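Local coordinates for protein 3-keto-5-aminohexanoate cleavage enzyme (Ralstonia eutropha, PDB 3C6C) that probably cleaves 3-keto-5-aminohexanoate or a related beta-keto acid, as a metal-binding enzyme with a TIM-barrel fold, at residues Gln198-Glu202 against Gly203-Gly207; Leu234-Ala237 against Asn238-Trp241; Val278-Thr281 against Asn282-Val286; Arg290-Ile293 against Glu294-Met298. All coordinates share one frame; numbering follows the deposited sequence.

All four contacts are local, each at an end of a barrel helix or in a loop running into a strand. Contacts 3 and 4 share helix 282-295: contact 3 caps its start through side-chain hydrogen bonds, whereas contact 4 ends it with a Schellman motif, with a salt bridge along its last turns. Contact 1 closes helix 190-201 by the same kind of C-terminal motif, and there leucine and isoleucine packing crosses the turn in place of a salt bridge. Contact 2 is the surface member, a beta turn before strand 240-244; the other three are partly buried. Contacts 1 and 2 touch, Ile200 CD1 lying 4.0 Å from Pro236 CG, while the centres of contacts 1 and 3 are about 36 Å apart.

Contact 1 (Gln198-Glu202 against Gly203-Gly207); sequences QLIEE and GLIDG
The carboxylate of Glu202 has Leu204 CD1 beyond its OE1 oxygen, 3.8 Å away, while its other oxygen is engaged along the helix. There Gln198 NE2 reaches Glu202 OE2 at 2.7 Å, arriving on the anti side with the N-H...O angle at 166°. The acceptor lies almost in the amide plane of Gln198, so the bond orients the amide toward the acid across one turn. Arg170 of helix 166-179 adds a salt bridge to the same OE2, which should favour the charged form of the acid.

Two backbone bonds close the end of the helix. Leu204 N donates to Leu199 O at 3.0 Å, and Gly203 N donates to Ile200 O at 3.1 Å, the latter from well above the carbonyl plane. With Gly203 at positive phi (74°), these two bonds define a Schellman motif that ends helix 190-201 and releases the chain toward strand 210-214 of the TIM barrel. Ile200 O carries a further bond: water 1 donates to it and accepts from Ile205 N, bridging the last helical turn to the outgoing loop.

Apolar contacts follow the reversal. Leu199 CD2 meets Leu204 CD1, side chains of the two residues that Leu204 N to Leu199 O also joins. Ile205 packs on Leu199 and Ile200, its CG1 at 3.8 Å from Leu199 CB and its CB at 3.9 Å from Ile200 CG1. CG1 of Ile205 stands anti to its carbonyl carbon (chi1 -55°), which turns that branch toward both helical residues; Pro183 and Leu185 of strand 182-187 also pack on this isoleucine.

Contact 2 (Leu234-Ala237 against Asn238-Trp241); sequences LIPA and NAQW
Pro236 O is held by two donors, Ala239 N and water 2. The first bond is 3.1 Å from Ala239 N to Pro236 O with an N-H...O angle of 157°, and it closes a type I beta turn from Pro236 to Ala239. Backbone angles of Ala237 and Asn238 agree with that class, and the turn leads the chain from the loop after helix 225-232 into strand 240-244 of the barrel. Ala239 N stands 56° out of the carbonyl plane, so it approaches from above rather than on a lone pair. Water 2 donates to Pro236 O at 2.8 Å and also to Ala239 O, tying the two ends of the turn a second time.

Side chains pack along the turn and past it. Asn238 OD1 comes to 3.5 Å from Pro236 CB; it gets there because CG of Asn238 sits between the backbone N and the carbonyl carbon (chi1 73°), folded back over the turn. Ile235 uses two separate branches: CG2 meets Ala239 CB at 3.9 Å, whereas CD1 extends farther to Trp241. Phe211 of the adjacent parallel strand 210-214 touches Ile235, Pro236 and Ala239 alike. The isoleucine and tryptophan side chains cross at about a right angle, and their nearest atoms are Ile235 CD1 and Trp241 CB, 3.8 Å apart.

Contact 3 (Val278-Thr281 against Asn282-Val286); sequences VFAT and NGQLV
Hydrogen bonds carry most of this contact, and they run both ways between Thr281 and Gln284. Gln284 N donates to Thr281 OG1 at 3.0 Å, while Thr281 N donates to Gln284 OE1 at 3.1 Å. The second bond is nearly straight at the hydrogen (170°), yet its donor lies 52° out of the plane of the side-chain carbonyl, above it and not on a lone pair. OG1 of Thr281 is placed between its backbone N and carbonyl carbon (chi1 72°), facing the first turn of the helix. Leu285 N donates to Thr281 O at 3.2 Å; Gln284 N gives the same oxygen a weak bond besides.

This reciprocal pairing is a capping box, with Thr281 as N-cap of helix 282-295, one of the helices packed round the strands of the TIM barrel. A solvent bridge extends it: water 3 donates to Gln284 OE1 and to Phe279 O, each at 2.6 Å, linking the incoming chain to the cap. Gln284 OE1 therefore accepts from two donors, which should restrict the rotation of its amide.

Van der Waals contacts accompany the polar ones. Gln284 CG passes Thr281 OG1 at 3.2 Å as the extended glutamine chain runs back over the threonine. The apolar pair is Ala280 CB with Leu285 CD2 at 3.7 Å, and Met251 of helix 250-260 also packs on that leucine.

Beyond the two segments, Asn282 ND2 donates to Val30 O and its OD1 accepts from Leu268 N, the residue before the nickel ligand Glu269.

Contact 4 (Arg290-Ile293 against Glu294-Met298); sequences RTVI and EHLGM
Arg290 and Glu294, one helical turn apart, meet with their flat groups steeply turned: guanidinium and carboxylate planes are 81° apart. Arg290 NE donates to Glu294 OE2 at 2.9 Å in a salt bridge, nearly straight at 170°. The oxygen lies at the guanidinium edge, near its plane, whereas from the acid's side the donor stands above the carboxylate plane. CG of Arg290 lies anti to its backbone N (chi1 175°) and the chain stays extended to NE, carrying NE across to the acid, the two chains crossing at a slant. Water 4 adds a bridge, accepting from Arg290 NH2 and donating to Glu294 OE2, while NH1 is bound to Ala60 O.

Thr291 and His295 run side by side, pointing the same way. The threonine methyl CG2 sits over one ring face, 3.9 Å from the centroid, a CH-pi contact; Thr291 OG1 bonds to Glu287 O instead. Val292 and Leu296 likewise lie side by side, with Val292 CG1 and Leu296 CD1 3.9 Å apart. His295 of a neighbouring subunit packs on Thr291 and Val292.

Ile293 and Met298, modelled as selenomethionine, cross at about a right angle, Ile293 CG2 touching Met298 CB at 3.7 Å. Met298 N donates to Ile293 O at 3.0 Å and Gly297 N to Glu294 O; with Gly297 at positive phi, these two bonds make the Schellman motif that ends helix 282-295 ahead of strand 299-300.

Contact 1 (Gln198-Glu202 against Gly203-Gly207)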
loop_
_atom_site.group_PDB
_atom_site.type_symbol
_atom_site.label_atom_id
_atom_site.label_comp_id
_atom_site.label_asym_id
_atom_site.label_seq_id
_atom_site.Cartn_x
_atom_site.Cartn_y
_atom_site.Cartn_z
ATOM N N GLN A 198 -5.190 -22.805 -2.519
ATOM C CA GLN A 198 -5.284 -24.164 -1.912
ATOM C C GLN A 198 -5.713 -25.191 -2.957
ATOM O O GLN A 198 -5.204 -26.309 -3.004
ATOM C CB GLN A 198 -6.270 -24.203 -0.743
ATOM C CG GLN A 198 -6.368 -25.577 -0.102
ATOM C CD GLN A 198 -5.109 -25.978 0.633
ATOM O OE1 GLN A 198 -4.352 -25.130 1.091
ATOM N NE2 GLN A 198 -4.888 -27.289 0.774
ATOM N N LEU A 199 -6.660 -24.795 -3.796
ATOM C CA LEU A 199 -7.109 -25.647 -4.907
ATOM C C LEU A 199 -5.922 -26.000 -5.805
ATOM O O LEU A 199 -5.766 -27.139 -6.251
ATOM C CB LEU A 199 -8.223 -24.962 -5.720
ATOM C CG LEU A 199 -9.578 -24.855 -5.025
ATOM C CD1 LEU A 199 -10.582 -23.981 -5.815
ATOM C CD2 LEU A 199 -10.150 -26.249 -4.804
ATOM N N ILE A 200 -5.050 -25.022 -5.999
ATOM C CA ILE A 200 -3.907 -25.163 -6.909
ATOM C C ILE A 200 -2.954 -26.155 -6.253
ATOM O O ILE A 200 -2.446 -27.089 -6.879
ATOM C CB ILE A 200 -3.150 -23.822 -7.150
ATOM C CG1 ILE A 200 -3.984 -22.880 -8.030
ATOM C CG2 ILE A 200 -1.812 -24.080 -7.820
ATOM C CD1 ILE A 200 -3.501 -21.407 -8.074
ATOM N N GLU A 201 -2.766 -25.931 -4.965
ATOM C CA GLU A 201 -1.916 -26.795 -4.107
ATOM C C GLU A 201 -2.277 -28.258 -4.232
ATOM O O GLU A 201 -1.423 -29.153 -4.308
ATOM C CB GLU A 201 -2.125 -26.427 -2.642
ATOM C CG GLU A 201 -0.929 -25.846 -1.988
ATOM C CD GLU A 201 0.074 -26.917 -1.619
ATOM O OE1 GLU A 201 -0.208 -27.711 -0.686
ATOM O OE2 GLU A 201 1.145 -26.960 -2.265
ATOM N N GLU A 202 -3.572 -28.464 -4.186
ATOM C CA GLU A 202 -4.192 -29.795 -4.132
ATOM C C GLU A 202 -4.293 -30.503 -5.481
ATOM O O GLU A 202 -4.871 -31.584 -5.610
ATOM C CB GLU A 202 -5.575 -29.694 -3.492
ATOM C CG GLU A 202 -5.492 -29.302 -2.041
ATOM C CD GLU A 202 -6.846 -29.230 -1.380
ATOM O OE1 GLU A 202 -7.846 -29.597 -2.046
ATOM O OE2 GLU A 202 -6.925 -28.796 -0.205
ATOM N N GLY A 203 -3.725 -29.874 -6.486
ATOM C CA GLY A 203 -3.707 -30.439 -7.828
ATOM C C GLY A 203 -5.041 -30.382 -8.537
ATOM O O GLY A 203 -5.327 -31.202 -9.385
ATOM N N LEU A 204 -5.851 -29.384 -8.205
ATOM C CA LEU A 204 -7.220 -29.309 -8.721
ATOM C C LEU A 204 -7.400 -28.227 -9.776
ATOM O O LEU A 204 -8.485 -28.054 -10.320
ATOM C CB LEU A 204 -8.214 -29.113 -7.577
ATOM C CG LEU A 204 -8.483 -30.317 -6.678
ATOM C CD1 LEU A 204 -9.326 -29.916 -5.493
ATOM C CD2 LEU A 204 -9.171 -31.402 -7.475
ATOM N N ILE A 205 -6.292 -27.572 -10.097
ATOM C CA ILE A 205 -6.270 -26.471 -11.096
ATOM C C ILE A 205 -5.158 -26.681 -12.116
ATOM O O ILE A 205 -3.978 -26.555 -11.823
ATOM C CB ILE A 205 -6.089 -25.071 -10.426
ATOM C CG1 ILE A 205 -7.157 -24.796 -9.340
ATOM C CG2 ILE A 205 -6.042 -23.945 -11.482
ATOM C CD1 ILE A 205 -8.574 -24.499 -9.836
ATOM N N ASP A 206 -5.572 -27.004 -13.329
ATOM C CA ASP A 206 -4.654 -27.256 -14.439
ATOM C C ASP A 206 -4.066 -26.018 -15.110
ATOM O O ASP A 206 -4.688 -24.965 -15.262
ATOM C CB ASP A 206 -5.340 -28.087 -15.509
ATOM C CG ASP A 206 -5.656 -29.520 -15.049
ATOM O OD1 ASP A 206 -5.228 -29.943 -13.943
ATOM O OD2 ASP A 206 -6.345 -30.204 -15.824
ATOM N N GLY A 207 -2.834 -26.190 -15.547
ATOM C CA GLY A 207 -2.165 -25.182 -16.360
ATOM C C GLY A 207 -2.077 -23.814 -15.718
ATOM O O GLY A 207 -1.806 -23.665 -14.511
HETATM O O HOH W 1 -3.301 -27.719 -9.401
#

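Contact 2 (Leu234-Ala237 against Asn238-Trp241)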
loop_
_atom_site.group_PDB
_atom_site.type_symbol
_atom_site.label_atom_id
_atom_site.label_comp_id
_atom_site.label_asym_id
_atom_site.label_seq_id
_atom_site.Cartn_x
_atom_site.Cartn_y
_atom_site.Cartn_z
ATOM N N LEU A 234 -1.629 -11.034 -3.629
ATOM C CA LEU A 234 -1.909 -12.381 -3.067
ATOM C C LEU A 234 -2.038 -13.442 -4.141
ATOM O O LEU A 234 -2.014 -14.645 -3.870
ATOM C CB LEU A 234 -3.203 -12.388 -2.265
ATOM C CG LEU A 234 -3.247 -11.495 -1.019
ATOM C CD1 LEU A 234 -4.665 -11.530 -0.387
ATOM C CD2 LEU A 234 -2.189 -11.908 -0.010
ATOM N N ILE A 235 -2.213 -12.985 -5.366
ATOM C CA ILE A 235 -2.418 -13.905 -6.514
ATOM C C ILE A 235 -1.084 -14.519 -6.979
ATOM O O ILE A 235 -0.062 -13.824 -7.073
ATOM C CB ILE A 235 -3.217 -13.226 -7.647
ATOM C CG1 ILE A 235 -4.660 -13.054 -7.175
ATOM C CG2 ILE A 235 -3.209 -14.101 -8.910
ATOM C CD1 ILE A 235 -5.506 -12.203 -8.057
ATOM N N PRO A 236 -1.067 -15.834 -7.249
ATOM C CA PRO A 236 0.208 -16.430 -7.696
ATOM C C PRO A 236 0.813 -15.787 -8.930
ATOM O O PRO A 236 0.126 -15.366 -9.840
ATOM C CB PRO A 236 -0.153 -17.912 -7.959
ATOM C CG PRO A 236 -1.419 -18.142 -7.267
ATOM C CD PRO A 236 -2.146 -16.832 -7.197
ATOM N N ALA A 237 2.135 -15.721 -8.928
ATOM C CA ALA A 237 2.860 -15.045 -10.005
ATOM C C ALA A 237 2.609 -15.642 -11.390
ATOM O O ALA A 237 2.661 -14.943 -12.401
ATOM C CB ALA A 237 4.342 -15.003 -9.715
ATOM N N ASN A 238 2.308 -16.921 -11.424
ATOM C CA ASN A 238 2.135 -17.642 -12.702
ATOM C C ASN A 238 0.702 -17.605 -13.229
ATOM O O ASN A 238 0.357 -18.199 -14.260
ATOM C CB ASN A 238 2.585 -19.106 -12.574
ATOM C CG ASN A 238 1.625 -19.959 -11.761
ATOM O OD1 ASN A 238 1.066 -19.509 -10.771
ATOM N ND2 ASN A 238 1.438 -21.209 -12.179
ATOM N N ALA A 239 -0.137 -16.913 -12.489
ATOM C CA ALA A 239 -1.557 -16.870 -12.802
ATOM C C ALA A 239 -1.882 -15.649 -13.627
ATOM O O ALA A 239 -1.189 -14.639 -13.583
ATOM C CB ALA A 239 -2.380 -16.885 -11.518
ATOM N N GLN A 240 -2.943 -15.778 -14.410
ATOM C CA GLN A 240 -3.579 -14.620 -15.038
ATOM C C GLN A 240 -4.664 -14.136 -14.090
ATOM O O GLN A 240 -5.324 -14.952 -13.425
ATOM C CB GLN A 240 -4.194 -14.983 -16.396
ATOM C CG GLN A 240 -3.194 -15.139 -17.511
ATOM C CD GLN A 240 -2.435 -13.863 -17.802
ATOM O OE1 GLN A 240 -3.031 -12.801 -17.950
ATOM N NE2 GLN A 240 -1.111 -13.960 -17.902
ATOM N N TRP A 241 -4.806 -12.815 -13.980
ATOM C CA TRP A 241 -5.856 -12.231 -13.143
ATOM C C TRP A 241 -6.577 -11.114 -13.868
ATOM O O TRP A 241 -6.036 -10.471 -14.776
ATOM C CB TRP A 241 -5.338 -11.745 -11.777
ATOM C CG TRP A 241 -4.461 -10.567 -11.833
ATOM C CD1 TRP A 241 -3.123 -10.558 -12.059
ATOM C CD2 TRP A 241 -4.857 -9.196 -11.710
ATOM N NE1 TRP A 241 -2.651 -9.265 -12.072
ATOM C CE2 TRP A 241 -3.701 -8.411 -11.868
ATOM C CE3 TRP A 241 -6.080 -8.557 -11.491
ATOM C CZ2 TRP A 241 -3.730 -7.013 -11.815
ATOM C CZ3 TRP A 241 -6.096 -7.175 -11.400
ATOM C CH2 TRP A 241 -4.936 -6.420 -11.587
HETATM O O HOH W 2 -0.226 -12.924 -11.236
#

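Contact 3 (Val278-Thr281 against Asn282-Val286)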
loop_
_atom_site.group_PDB
_atom_site.type_symbol
_atom_site.label_atom_id
_atom_site.label_comp_id
_atom_site.label_asym_id
_atom_site.label_seq_id
_atom_site.Cartn_x
_atom_site.Cartn_y
_atom_site.Cartn_z
ATOM N N VAL A 278 -28.218 7.093 -20.320
ATOM C CA VAL A 278 -28.159 6.543 -21.695
ATOM C C VAL A 278 -27.768 5.077 -21.673
ATOM O O VAL A 278 -26.689 4.766 -21.236
ATOM C CB VAL A 278 -27.100 7.271 -22.561
ATOM C CG1 VAL A 278 -27.052 6.709 -23.966
ATOM C CG2 VAL A 278 -27.375 8.784 -22.591
ATOM N N PHE A 279 -28.654 4.205 -22.150
ATOM C CA PHE A 279 -28.361 2.774 -22.199
ATOM C C PHE A 279 -27.305 2.437 -23.271
ATOM O O PHE A 279 -27.253 3.042 -24.340
ATOM C CB PHE A 279 -29.627 1.949 -22.467
ATOM C CG PHE A 279 -30.615 1.976 -21.337
ATOM C CD1 PHE A 279 -30.264 1.513 -20.082
ATOM C CD2 PHE A 279 -31.887 2.502 -21.517
ATOM C CE1 PHE A 279 -31.173 1.508 -19.048
ATOM C CE2 PHE A 279 -32.790 2.523 -20.462
ATOM C CZ PHE A 279 -32.439 2.024 -19.242
ATOM N N ALA A 280 -26.484 1.462 -22.917
ATOM C CA ALA A 280 -25.424 0.904 -23.784
ATOM C C ALA A 280 -25.821 -0.402 -24.456
ATOM O O ALA A 280 -26.650 -1.174 -23.966
ATOM C CB ALA A 280 -24.135 0.660 -22.968
ATOM N N THR A 281 -25.178 -0.653 -25.587
ATOM C CA THR A 281 -25.039 -2.019 -26.087
ATOM C C THR A 281 -23.714 -2.626 -25.588
ATOM O O THR A 281 -22.776 -1.922 -25.214
ATOM C CB THR A 281 -25.043 -2.086 -27.640
ATOM O OG1 THR A 281 -23.796 -1.562 -28.143
ATOM C CG2 THR A 281 -26.299 -1.339 -28.275
ATOM N N ASN A 282 -23.629 -3.948 -25.635
ATOM C CA ASN A 282 -22.390 -4.646 -25.287
ATOM C C ASN A 282 -21.259 -4.187 -26.179
ATOM O O ASN A 282 -20.174 -3.895 -25.701
ATOM C CB ASN A 282 -22.540 -6.159 -25.347
ATOM C CG ASN A 282 -23.224 -6.716 -24.118
ATOM O OD1 ASN A 282 -22.665 -6.683 -23.022
ATOM N ND2 ASN A 282 -24.438 -7.242 -24.301
ATOM N N GLY A 283 -21.539 -4.045 -27.470
ATOM C CA GLY A 283 -20.530 -3.574 -28.420
ATOM C C GLY A 283 -19.958 -2.226 -28.074
ATOM O O GLY A 283 -18.756 -1.970 -28.178
ATOM N N GLN A 284 -20.832 -1.345 -27.626
ATOM C CA GLN A 284 -20.386 0.010 -27.292
ATOM C C GLN A 284 -19.447 -0.018 -26.079
ATOM O O GLN A 284 -18.465 0.699 -25.999
ATOM C CB GLN A 284 -21.597 0.912 -27.031
ATOM C CG GLN A 284 -22.293 1.259 -28.294
ATOM C CD GLN A 284 -23.669 1.851 -28.090
ATOM O OE1 GLN A 284 -24.202 1.876 -26.990
ATOM N NE2 GLN A 284 -24.265 2.305 -29.189
ATOM N N LEU A 285 -19.769 -0.868 -25.136
ATOM C CA LEU A 285 -18.971 -1.002 -23.901
ATOM C C LEU A 285 -17.594 -1.568 -24.226
ATOM O O LEU A 285 -16.581 -1.096 -23.728
ATOM C CB LEU A 285 -19.692 -1.849 -22.850
ATOM C CG LEU A 285 -20.986 -1.274 -22.263
ATOM C CD1 LEU A 285 -21.630 -2.297 -21.296
ATOM C CD2 LEU A 285 -20.762 0.128 -21.590
ATOM N N VAL A 286 -17.574 -2.575 -25.101
ATOM C CA VAL A 286 -16.326 -3.169 -25.568
ATOM C C VAL A 286 -15.499 -2.121 -26.304
ATOM O O VAL A 286 -14.292 -2.011 -26.125
ATOM C CB VAL A 286 -16.563 -4.420 -26.473
ATOM C CG1 VAL A 286 -15.240 -4.874 -27.099
ATOM C CG2 VAL A 286 -17.190 -5.615 -25.666
HETATM O O HOH W 3 -26.154 3.576 -26.599
#

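Contact 4 (Arg290-Ile293 against Glu294-Met298)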
loop_
_atom_site.group_PDB
_atom_site.type_symbol
_atom_site.label_atom_id
_atom_site.label_comp_id
_atom_site.label_asym_id
_atom_site.label_seq_id
_atom_site.Cartn_x
_atom_site.Cartn_y
_atom_site.Cartn_z
ATOM N N ARG A 290 -11.789 -0.809 -25.225
ATOM C CA ARG A 290 -10.725 -1.039 -26.229
ATOM C C ARG A 290 -9.971 0.245 -26.546
ATOM O O ARG A 290 -8.722 0.279 -26.608
ATOM C CB ARG A 290 -11.284 -1.700 -27.488
ATOM C CG ARG A 290 -10.253 -1.834 -28.593
ATOM C CD ARG A 290 -10.845 -2.585 -29.736
ATOM N NE ARG A 290 -10.004 -2.472 -30.916
ATOM C CZ ARG A 290 -10.334 -2.953 -32.105
ATOM N NH1 ARG A 290 -11.468 -3.617 -32.264
ATOM N NH2 ARG A 290 -9.507 -2.799 -33.127
ATOM N N THR A 291 -10.740 1.314 -26.712
ATOM C CA THR A 291 -10.181 2.640 -26.975
ATOM C C THR A 291 -9.256 3.107 -25.844
ATOM O O THR A 291 -8.140 3.577 -26.070
ATOM C CB THR A 291 -11.293 3.667 -27.255
ATOM O OG1 THR A 291 -11.951 3.317 -28.480
ATOM C CG2 THR A 291 -10.713 5.087 -27.363
ATOM N N VAL A 292 -9.719 2.926 -24.616
ATOM C CA VAL A 292 -8.925 3.270 -23.445
ATOM C C VAL A 292 -7.615 2.468 -23.417
ATOM O O VAL A 292 -6.514 3.024 -23.288
ATOM C CB VAL A 292 -9.719 3.126 -22.112
ATOM C CG1 VAL A 292 -8.729 3.233 -20.916
ATOM C CG2 VAL A 292 -10.856 4.203 -22.023
ATOM N N ILE A 293 -7.731 1.164 -23.579
ATOM C CA ILE A 293 -6.559 0.245 -23.547
ATOM C C ILE A 293 -5.510 0.633 -24.605
ATOM O O ILE A 293 -4.308 0.702 -24.344
ATOM C CB ILE A 293 -7.040 -1.252 -23.680
ATOM C CG1 ILE A 293 -7.787 -1.661 -22.395
ATOM C CG2 ILE A 293 -5.870 -2.227 -23.967
ATOM C CD1 ILE A 293 -8.623 -2.948 -22.555
ATOM N N GLU A 294 -6.001 0.932 -25.795
ATOM C CA GLU A 294 -5.127 1.349 -26.900
ATOM C C GLU A 294 -4.475 2.708 -26.616
ATOM O O GLU A 294 -3.267 2.908 -26.835
ATOM C CB GLU A 294 -5.908 1.354 -28.211
ATOM C CG GLU A 294 -6.309 -0.079 -28.650
ATOM C CD GLU A 294 -7.179 -0.145 -29.878
ATOM O OE1 GLU A 294 -7.664 0.908 -30.346
ATOM O OE2 GLU A 294 -7.416 -1.280 -30.354
ATOM N N HIS A 295 -5.267 3.635 -26.086
ATOM C CA HIS A 295 -4.770 4.987 -25.779
ATOM C C HIS A 295 -3.672 4.907 -24.687
ATOM O O HIS A 295 -2.786 5.771 -24.591
ATOM C CB HIS A 295 -5.908 5.950 -25.364
ATOM C CG HIS A 295 -6.706 6.487 -26.519
ATOM N ND1 HIS A 295 -6.592 5.988 -27.799
ATOM C CD2 HIS A 295 -7.609 7.493 -26.589
ATOM C CE1 HIS A 295 -7.400 6.661 -28.606
ATOM N NE2 HIS A 295 -8.027 7.580 -27.897
ATOM N N LEU A 296 -3.732 3.854 -23.865
ATOM C CA LEU A 296 -2.745 3.676 -22.775
ATOM C C LEU A 296 -1.497 2.909 -23.227
ATOM O O LEU A 296 -0.621 2.594 -22.427
ATOM C CB LEU A 296 -3.330 2.989 -21.538
ATOM C CG LEU A 296 -4.467 3.754 -20.880
ATOM C CD1 LEU A 296 -4.994 2.960 -19.704
ATOM C CD2 LEU A 296 -4.021 5.158 -20.472
ATOM N N GLY A 297 -1.475 2.563 -24.498
ATOM C CA GLY A 297 -0.282 2.011 -25.121
ATOM C C GLY A 297 -0.294 0.505 -25.199
ATOM O O GLY A 297 0.739 -0.115 -25.478
HETATM N N MSE A 298 -1.450 -0.068 -24.918
HETATM C CA MSE A 298 -1.637 -1.534 -24.928
HETATM C C MSE A 298 -2.531 -1.970 -26.093
HETATM O O MSE A 298 -2.844 -1.187 -26.988
HETATM C CB MSE A 298 -2.173 -2.007 -23.576
HETATM C CG MSE A 298 -1.133 -1.939 -22.427
HETATM SE SE MSE A 298 -1.889 -2.167 -20.658
HETATM C CE MSE A 298 -2.625 -0.529 -20.468
HETATM O O HOH W 4 -7.021 -1.235 -33.258
#